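Local coordinates for DUF4783 domain-containing protein (PDB 4OUQ) that is of unknown function but belongs to a family of the NTF2-like clan, whose members typically fold as a curved beta sheet packed against helices, at residues 62-67 against 73-78; 3-8 against 89-94; 49-54 against 83-88. All coordinates share one frame; numbering follows the deposited sequence. Where two conformers were deposited one is given.

How the contacts relate
The chain starts with contact 2. Residues 3-8, which lead into helix 6-14, meet residues 89-94, and this closes a loop over most of the chain. Contact 3 is nested inside that loop: helix 41-54 ends at residues 49-54 and reaches forward to residues 83-88. Contact 1 is nested in turn inside contact 3, as the hairpin of strands 57-67 and 72-80. No loops cross. Contacts 2 and 3 both use strand 83-94, on opposite sides of the chain's centre. Contact 1 joins the neighbouring strand to the sheet edge. Ile74 also packs on Ile4, so contacts 1 and 2 touch directly.

Contact 1 (62-67 against 73-78); sequences VNHEGK and FIIGTL
The carbonyl oxygen of Ile75 accepts two backbone N-H groups from successive residues. Asn63 N binds Ile75 O at 2.9 Å and His64 N binds Ile75 O at 3.1 Å, both in the carbonyl plane. In return, Ile75 N gives a 2.8 Å bond to His64 O. Further along, Gly66 and Phe73 exchange a pair of backbone bonds. The Asn63 side chain reaches across to Thr77. Its OD1 comes 2.9 Å from Thr77 OG1, which may donate its proton there. Phe73 folds its ring back over Gly66. Gly66 CA sits over one ring face, 3.7 Å from the centroid, in a CH-pi contact. On the same side of the sheet, His64 CB packs against Ile75 CG1 at 3.9 Å. On the other side, Ile74 CG2 touches both Val62 CG1 and Glu65 CG. This side of Ile74 also meets Ile4. Strand 57-67 is the outermost strand, while the backbone of Ile74 bonds to Cys89 on the inner side. Two successive residues, Asn63 and His64, set against the single Ile75 form a classic beta bulge in an antiparallel beta hairpin.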
loop_
_atom_site.group_PDB
_atom_site.type_symbol
_atom_site.label_atom_id
_atom_site.label_comp_id
_atom_site.label_asym_id
_atom_site.label_seq_id
_atom_site.Cartn_x
_atom_site.Cartn_y
_atom_site.Cartn_z
ATOM N N VAL A 62 3.036 -10.008 -5.303
ATOM C CA VAL A 62 2.635 -9.130 -6.388
ATOM C C VAL A 62 2.170 -10.046 -7.528
ATOM O O VAL A 62 2.938 -10.917 -7.995
ATOM C CB VAL A 62 3.782 -8.262 -6.903
ATOM C CG1 VAL A 62 3.339 -7.426 -8.131
ATOM C CG2 VAL A 62 4.334 -7.391 -5.808
ATOM N N ASN A 63 0.946 -9.795 -8.049
ATOM C CA ASN A 63 0.356 -10.555 -9.078
ATOM C C ASN A 63 0.419 -9.814 -10.454
ATOM O O ASN A 63 0.436 -10.424 -11.497
ATOM C CB ASN A 63 -1.140 -10.869 -8.758
ATOM C CG ASN A 63 -1.356 -11.448 -7.361
ATOM O OD1 ASN A 63 -2.075 -10.848 -6.496
ATOM N ND2 ASN A 63 -0.787 -12.571 -7.134
ATOM N N HIS A 64 0.313 -8.451 -10.422
ATOM C CA HIS A 64 0.409 -7.667 -11.611
ATOM C C HIS A 64 1.104 -6.342 -11.330
ATOM O O HIS A 64 0.997 -5.794 -10.253
ATOM C CB HIS A 64 -0.966 -7.367 -12.265
ATOM C CG HIS A 64 -1.837 -8.573 -12.455
ATOM N ND1 HIS A 64 -1.828 -9.322 -13.592
ATOM C CD2 HIS A 64 -2.711 -9.170 -11.613
ATOM C CE1 HIS A 64 -2.647 -10.352 -13.438
ATOM N NE2 HIS A 64 -3.180 -10.278 -12.238
ATOM N N GLU A 65 1.789 -5.847 -12.366
ATOM C CA GLU A 65 2.408 -4.516 -12.348
ATOM C C GLU A 65 1.999 -3.785 -13.631
ATOM O O GLU A 65 1.773 -4.418 -14.688
ATOM C CB GLU A 65 3.962 -4.643 -12.248
ATOM C CG GLU A 65 4.438 -5.585 -11.131
ATOM C CD GLU A 65 5.939 -5.876 -11.165
ATOM O OE1 GLU A 65 6.441 -6.320 -12.217
ATOM O OE2 GLU A 65 6.602 -5.726 -10.110
ATOM N N GLY A 66 1.888 -2.458 -13.570
ATOM C CA GLY A 66 1.576 -1.666 -14.752
ATOM C C GLY A 66 2.198 -0.304 -14.593
ATOM O O GLY A 66 2.556 0.043 -13.529
ATOM N N LYS A 67 2.432 0.396 -15.708
ATOM C CA LYS A 67 3.207 1.683 -15.718
ATOM C C LYS A 67 2.618 2.619 -16.762
ATOM O O LYS A 67 2.237 2.171 -17.851
ATOM C CB LYS A 67 4.701 1.416 -16.028
ATOM C CG LYS A 67 5.615 2.616 -15.848
ATOM C CD LYS A 67 7.088 2.235 -15.955
ATOM C CE LYS A 67 7.500 1.988 -17.409
ATOM N NZ LYS A 67 8.968 2.149 -17.615
ATOM N N PHE A 73 1.564 1.037 -10.926
ATOM C CA PHE A 73 0.816 0.340 -9.929
ATOM C C PHE A 73 1.247 -1.096 -9.745
ATOM O O PHE A 73 1.840 -1.666 -10.661
ATOM C CB PHE A 73 -0.719 0.390 -10.260
ATOM C CG PHE A 73 -1.112 -0.362 -11.508
ATOM C CD1 PHE A 73 -1.399 -1.744 -11.443
ATOM C CD2 PHE A 73 -1.181 0.254 -12.754
ATOM C CE1 PHE A 73 -1.697 -2.455 -12.598
ATOM C CE2 PHE A 73 -1.536 -0.452 -13.911
ATOM C CZ PHE A 73 -1.766 -1.818 -13.832
ATOM N N ILE A 74 0.908 -1.640 -8.592
ATOM C CA ILE A 74 0.965 -3.065 -8.357
ATOM C C ILE A 74 -0.426 -3.541 -7.876
ATOM O O ILE A 74 -1.151 -2.823 -7.137
ATOM C CB ILE A 74 2.064 -3.520 -7.367
ATOM C CG1 ILE A 74 1.970 -2.795 -6.040
ATOM C CG2 ILE A 74 3.422 -3.337 -7.977
ATOM C CD1 ILE A 74 3.007 -3.250 -5.001
ATOM N N ILE A 75 -0.741 -4.752 -8.294
ATOM C CA ILE A 75 -1.949 -5.435 -7.851
ATOM C C ILE A 75 -1.368 -6.651 -7.063
ATOM O O ILE A 75 -0.642 -7.460 -7.659
ATOM C CB ILE A 75 -2.784 -5.972 -9.027
ATOM C CG1 ILE A 75 -3.147 -4.914 -10.075
ATOM C CG2 ILE A 75 -4.047 -6.646 -8.491
ATOM C CD1 ILE A 75 -3.953 -3.790 -9.511
ATOM N N GLY A 76 -1.732 -6.816 -5.799
ATOM C CA GLY A 76 -1.125 -7.897 -4.977
ATOM C C GLY A 76 -2.110 -8.489 -3.985
ATOM O O GLY A 76 -3.254 -8.002 -3.880
ATOM N N THR A 77 -1.745 -9.657 -3.451
ATOM C CA THR A 77 -2.574 -10.363 -2.476
ATOM C C THR A 77 -1.799 -10.462 -1.176
ATOM O O THR A 77 -0.646 -10.974 -1.154
ATOM C CB THR A 77 -2.996 -11.769 -3.002
ATOM O OG1 THR A 77 -3.754 -11.604 -4.241
ATOM C CG2 THR A 77 -3.825 -12.468 -1.988
ATOM N N LEU A 78 -2.399 -9.929 -0.107
ATOM C CA LEU A 78 -1.861 -9.933 1.243
ATOM C C LEU A 78 -2.513 -11.054 2.025
ATOM O O LEU A 78 -3.746 -11.169 2.033
ATOM C CB LEU A 78 -2.198 -8.606 1.904
ATOM C CG LEU A 78 -1.582 -8.305 3.262
ATOM C CD1 LEU A 78 -0.093 -7.987 3.065
ATOM C CD2 LEU A 78 -2.320 -7.208 4.001
#

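Contact 2 (3-8 against 89-94); sequences DIPVGV and CFFRRV
Pro5 CD rests over one face of the Phe91 ring. It lies 4.1 Å from the ring centroid and 21° off the ring normal, a CH-pi contact displaced toward the rim. The nearest ring atom is Phe91 CE2, 3.8 Å from Pro5 CD. Val8 comes to the edge of the same ring with both methyls. Val8 CG2 is 3.9 Å from Phe91 CE2, and Val8 CG1 is 4.0 Å from Phe91 CZ. Ile4 crosses Phe91 at about a right angle, and its CD1 approaches Phe91 CE1 at 4.2 Å. The side chains meet by apolar packing, and no hydrogen bond joins the two segments.

The Phe91 side chain extends from strand 83-94 toward the N-terminal segment. Its CG is anti to the carbonyl carbon (chi1 -50°), which brings one ring face against Pro5 and the ring edge against Val8. This places the start of helix 6-14 on one face of the sheet, consistent with an NTF2-like fold, in which helices pack against a curved sheet.

Further out, Pro5 is the N-cap residue of the helix. Val8 N bonds to Pro5 O at 3.0 Å, closing the first turn and setting Val8 on the same ring as the proline. Pro5 and Val8 also share Tyr23 as a neighbour. The Phe91 side chain touches Ile100 of strand 97-107 and Ser72 of strand 72-80, so both adjoining strands border it. Away from Phe91, Ile4 also touches Ser72 and Glu65. Ahead of it, Asp3 is poorly ordered, and Ile4 N makes only a weak bond to its carboxylate. The carbonyl oxygen of Asp3 is hydrogen-bonded to Ser72 OG, which ties the segment before the helix to strand 72-80.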
loop_
_atom_site.group_PDB
_atom_site.type_symbol
_atom_site.label_atom_id
_atom_site.label_comp_id
_atom_site.label_asym_id
_atom_site.label_seq_id
_atom_site.Cartn_x
_atom_site.Cartn_y
_atom_site.Cartn_z
ATOM N N ASP A 3 10.196 2.050 -11.208
ATOM C CA ASP A 3 8.703 1.986 -11.402
ATOM C C ASP A 3 7.966 1.372 -10.179
ATOM O O ASP A 3 6.903 1.881 -9.770
ATOM C CB ASP A 3 8.333 1.246 -12.721
ATOM C CG ASP A 3 8.854 -0.207 -12.769
ATOM O OD1 ASP A 3 9.822 -0.542 -12.045
ATOM O OD2 ASP A 3 8.298 -1.002 -13.549
ATOM N N ILE A 4 8.535 0.303 -9.591
ATOM C CA ILE A 4 7.937 -0.328 -8.423
ATOM C C ILE A 4 8.982 -0.537 -7.316
ATOM O O ILE A 4 9.822 -1.437 -7.421
ATOM C CB ILE A 4 7.315 -1.686 -8.761
ATOM C CG1 ILE A 4 6.404 -1.589 -10.025
ATOM C CG2 ILE A 4 6.545 -2.204 -7.550
ATOM C CD1 ILE A 4 5.167 -0.721 -9.862
ATOM N N PRO A 5 8.945 0.309 -6.279
ATOM C CA PRO A 5 9.943 0.240 -5.215
ATOM C C PRO A 5 9.918 -1.133 -4.488
ATOM O O PRO A 5 8.942 -1.515 -3.916
ATOM C CB PRO A 5 9.525 1.373 -4.256
ATOM C CG PRO A 5 8.676 2.291 -5.104
ATOM C CD PRO A 5 7.982 1.407 -6.066
ATOM N N VAL A 6 11.043 -1.848 -4.557
ATOM C CA VAL A 6 11.236 -3.095 -3.837
ATOM C C VAL A 6 10.846 -2.947 -2.371
ATOM O O VAL A 6 10.375 -3.880 -1.736
ATOM C CB VAL A 6 12.754 -3.471 -3.919
ATOM C CG1 VAL A 6 13.146 -4.578 -2.961
ATOM C CG2 VAL A 6 13.128 -3.876 -5.325
ATOM N N GLY A 7 11.213 -1.795 -1.774
ATOM C CA GLY A 7 10.923 -1.582 -0.402
ATOM C C GLY A 7 9.444 -1.631 -0.024
ATOM O O GLY A 7 9.096 -1.923 1.108
ATOM N N VAL A 8 8.579 -1.258 -0.958
ATOM C CA VAL A 8 7.149 -1.303 -0.737
ATOM C C VAL A 8 6.674 -2.736 -0.582
ATOM O O VAL A 8 5.925 -3.044 0.303
ATOM C CB VAL A 8 6.427 -0.580 -1.846
ATOM C CG1 VAL A 8 4.930 -0.866 -1.798
ATOM C CG2 VAL A 8 6.729 0.946 -1.729
ATOM N N CYS A 89 -1.972 -0.727 -5.270
ATOM C CA CYS A 89 -1.207 0.372 -4.804
ATOM C C CYS A 89 -0.662 1.156 -6.041
ATOM O O CYS A 89 -0.119 0.553 -7.014
ATOM C CB CYS A 89 -0.126 -0.170 -3.822
ATOM S SG CYS A 89 1.043 1.003 -3.146
ATOM N N PHE A 90 -0.891 2.481 -6.043
ATOM C CA PHE A 90 -0.567 3.315 -7.122
ATOM C C PHE A 90 0.507 4.292 -6.737
ATOM O O PHE A 90 0.503 4.776 -5.645
ATOM C CB PHE A 90 -1.796 4.112 -7.594
ATOM C CG PHE A 90 -2.967 3.233 -7.924
ATOM C CD1 PHE A 90 -3.824 2.787 -6.920
ATOM C CD2 PHE A 90 -3.181 2.828 -9.200
ATOM C CE1 PHE A 90 -4.881 1.943 -7.224
ATOM C CE2 PHE A 90 -4.248 1.965 -9.498
ATOM C CZ PHE A 90 -5.082 1.562 -8.527
ATOM N N PHE A 91 1.425 4.536 -7.661
ATOM C CA PHE A 91 2.583 5.407 -7.401
ATOM C C PHE A 91 2.635 6.473 -8.452
ATOM O O PHE A 91 2.290 6.221 -9.613
ATOM C CB PHE A 91 3.921 4.629 -7.489
ATOM C CG PHE A 91 3.972 3.404 -6.717
ATOM C CD1 PHE A 91 3.471 2.208 -7.241
ATOM C CD2 PHE A 91 4.509 3.397 -5.415
ATOM C CE1 PHE A 91 3.487 1.049 -6.485
ATOM C CE2 PHE A 91 4.543 2.239 -4.675
ATOM C CZ PHE A 91 4.041 1.064 -5.207
ATOM N N ARG A 92 3.151 7.664 -8.075
ATOM C CA ARG A 92 3.444 8.764 -9.026
ATOM C C ARG A 92 4.908 9.146 -8.793
ATOM O O ARG A 92 5.378 9.114 -7.673
ATOM C CB ARG A 92 2.536 9.982 -8.758
ATOM N N ARG A 93 5.621 9.473 -9.848
ATOM C CA ARG A 93 7.015 9.870 -9.715
ATOM C C ARG A 93 7.132 11.351 -9.217
ATOM O O ARG A 93 6.611 12.270 -9.863
ATOM C CB ARG A 93 7.731 9.687 -11.062
ATOM C CG ARG A 93 9.233 9.537 -10.948
ATOM C CD ARG A 93 9.850 9.124 -12.283
ATOM N NE ARG A 93 9.469 10.051 -13.368
ATOM C CZ ARG A 93 8.678 9.757 -14.414
ATOM N NH1 ARG A 93 8.176 8.528 -14.588
ATOM N NH2 ARG A 93 8.410 10.701 -15.317
ATOM N N VAL A 94 7.780 11.545 -8.057
ATOM C CA VAL A 94 8.055 12.891 -7.500
ATOM C C VAL A 94 9.557 13.020 -7.383
ATOM O O VAL A 94 10.196 12.273 -6.648
ATOM C CB VAL A 94 7.427 13.077 -6.081
ATOM C CG1 VAL A 94 7.829 14.438 -5.469
ATOM C CG2 VAL A 94 5.910 12.921 -6.119
#

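Contact 3 (49-54 against 83-88); sequences AAFFSS and GNFRIN
Phe51 leaves helix 41-54 with CB pointing toward strand 83-94. Its CG is anti to the backbone N (chi1 177°), which sends the ring away from the helix, edge first, onto the face of Phe85. The far edge of the ring does the touching. Phe51 CE1 lies 3.6 Å from Phe85 CE2, toward one side of that ring. Phe51 CZ goes deeper: it is 3.6 Å from Phe85 CD2 and stands over the centre of the Phe85 ring. From there CZ is close to all six Phe85 ring carbons. The two planes are turned 87° to each other, with centroids 4.9 Å apart, so this is a T-shaped (edge-to-face) pair. Phe51 gives the edge and Phe85 the face.

Phe85 comes from the opposite direction, from the strand. Ile87, two residues on, has its CB on the same side of the strand, pointing toward the helix. Around the pair, Phe51 also touches Leu78 and Ile105, and Phe85 touches Ile105 and Lys107. The end of the helix is thus seated on three neighbouring strands. On the helix itself, Ala49 O receives both Ser53 N (2.9 Å) and Ser53 OG (2.8 Å), from opposite faces of its carbonyl plane. Phe51 O is bonded to Asn55 ND2, just past the helix.

Both rings are buried, and no hydrogen bond crosses between the segments. Helix and sheet are held here by hydrocarbon packing, probably with a weak attraction between the slightly positive ring edge of Phe51 and the electron-rich face of Phe85.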
loop_
_atom_site.group_PDB
_atom_site.type_symbol
_atom_site.label_atom_id
_atom_site.label_comp_id
_atom_site.label_asym_id
_atom_site.label_seq_id
_atom_site.Cartn_x
_atom_site.Cartn_y
_atom_site.Cartn_z
ATOM N N ALA A 49 -0.717 1.247 9.906
ATOM C CA ALA A 49 -0.269 0.604 11.164
ATOM C C ALA A 49 -1.465 -0.076 11.839
ATOM O O ALA A 49 -1.375 -1.154 12.297
ATOM C CB ALA A 49 0.364 1.560 12.083
ATOM N N ALA A 50 -2.599 0.596 11.866
ATOM C CA ALA A 50 -3.780 0.002 12.454
ATOM C C ALA A 50 -4.260 -1.231 11.681
ATOM O O ALA A 50 -4.610 -2.287 12.281
ATOM C CB ALA A 50 -4.875 1.026 12.586
ATOM N N PHE A 51 -4.236 -1.128 10.382
ATOM C CA PHE A 51 -4.665 -2.231 9.521
ATOM C C PHE A 51 -3.781 -3.469 9.725
ATOM O O PHE A 51 -4.281 -4.608 9.911
ATOM C CB PHE A 51 -4.700 -1.789 8.039
ATOM C CG PHE A 51 -5.061 -2.907 7.112
ATOM C CD1 PHE A 51 -6.380 -3.312 6.950
ATOM C CD2 PHE A 51 -4.066 -3.646 6.502
ATOM C CE1 PHE A 51 -6.693 -4.412 6.143
ATOM C CE2 PHE A 51 -4.392 -4.785 5.744
ATOM C CZ PHE A 51 -5.707 -5.145 5.595
ATOM N N PHE A 52 -2.472 -3.251 9.735
ATOM C CA PHE A 52 -1.515 -4.349 9.965
ATOM C C PHE A 52 -1.549 -4.884 11.361
ATOM O O PHE A 52 -1.267 -6.074 11.590
ATOM C CB PHE A 52 -0.059 -3.922 9.660
ATOM C CG PHE A 52 0.223 -3.594 8.202
ATOM C CD1 PHE A 52 -0.326 -4.331 7.150
ATOM C CD2 PHE A 52 1.021 -2.500 7.882
ATOM C CE1 PHE A 52 -0.031 -4.067 5.839
ATOM C CE2 PHE A 52 1.319 -2.196 6.553
ATOM C CZ PHE A 52 0.812 -2.981 5.526
ATOM N N SER A 53 -1.964 -4.042 12.325
ATOM C CA SER A 53 -2.110 -4.487 13.706
ATOM C C SER A 53 -3.389 -5.326 13.894
ATOM O O SER A 53 -3.403 -6.260 14.658
ATOM C CB SER A 53 -2.108 -3.329 14.697
ATOM O OG SER A 53 -0.883 -2.632 14.620
ATOM N N SER A 54 -4.427 -4.956 13.168
ATOM C CA SER A 54 -5.701 -5.663 13.176
ATOM C C SER A 54 -5.631 -7.022 12.433
ATOM O O SER A 54 -6.343 -7.978 12.816
ATOM C CB SER A 54 -6.739 -4.815 12.485
ATOM O OG SER A 54 -7.133 -3.761 13.294
ATOM N N GLY A 83 -7.349 -13.880 6.962
ATOM C CA GLY A 83 -7.603 -14.182 5.603
ATOM C C GLY A 83 -6.977 -13.173 4.644
ATOM O O GLY A 83 -6.105 -12.377 5.015
ATOM N N ASN A 84 -7.321 -13.315 3.375
ATOM C CA ASN A 84 -6.637 -12.580 2.310
ATOM C C ASN A 84 -7.275 -11.229 2.021
ATOM O O ASN A 84 -8.537 -11.077 2.105
ATOM C CB ASN A 84 -6.617 -13.377 1.001
ATOM C CG ASN A 84 -5.721 -14.613 1.046
ATOM O OD1 ASN A 84 -5.109 -14.964 2.070
ATOM N ND2 ASN A 84 -5.652 -15.285 -0.078
ATOM N N PHE A 85 -6.425 -10.294 1.621
ATOM C CA PHE A 85 -6.838 -8.968 1.131
ATOM C C PHE A 85 -6.182 -8.732 -0.208
ATOM O O PHE A 85 -4.975 -8.994 -0.361
ATOM C CB PHE A 85 -6.427 -7.865 2.114
ATOM C CG PHE A 85 -7.103 -7.944 3.461
ATOM C CD1 PHE A 85 -6.674 -8.880 4.431
ATOM C CD2 PHE A 85 -8.173 -7.120 3.788
ATOM C CE1 PHE A 85 -7.284 -8.947 5.650
ATOM C CE2 PHE A 85 -8.755 -7.175 5.008
ATOM C CZ PHE A 85 -8.337 -8.111 5.940
ATOM N N ARG A 86 -6.911 -8.065 -1.104
ATOM C CA ARG A 86 -6.403 -7.631 -2.358
ATOM C C ARG A 86 -5.960 -6.168 -2.217
ATOM O O ARG A 86 -6.697 -5.365 -1.703
ATOM C CB ARG A 86 -7.456 -7.776 -3.366
ATOM C CG ARG A 86 -7.508 -9.188 -3.986
ATOM C CD ARG A 86 -6.608 -9.367 -5.222
ATOM N NE ARG A 86 -7.033 -8.447 -6.276
ATOM C CZ ARG A 86 -6.638 -7.200 -6.341
ATOM N NH1 ARG A 86 -5.578 -6.751 -5.604
ATOM N NH2 ARG A 86 -7.181 -6.419 -7.224
ATOM N N ILE A 87 -4.732 -5.894 -2.586
ATOM C CA ILE A 87 -4.079 -4.572 -2.420
ATOM C C ILE A 87 -3.804 -4.033 -3.830
ATOM O O ILE A 87 -3.103 -4.726 -4.647
ATOM C CB ILE A 87 -2.679 -4.669 -1.672
ATOM C CG1 ILE A 87 -2.738 -5.487 -0.354
ATOM C CG2 ILE A 87 -2.128 -3.292 -1.375
ATOM C CD1 ILE A 87 -3.871 -5.084 0.568
ATOM N N ASN A 88 -4.303 -2.838 -4.119
ATOM C CA ASN A 88 -3.913 -2.130 -5.306
ATOM C C ASN A 88 -3.248 -0.855 -4.917
ATOM O O ASN A 88 -3.838 -0.020 -4.244
ATOM C CB ASN A 88 -5.086 -1.847 -6.163
ATOM C CG ASN A 88 -4.692 -1.420 -7.537
ATOM O OD1 ASN A 88 -3.638 -0.791 -7.749
ATOM N ND2 ASN A 88 -5.504 -1.773 -8.489
#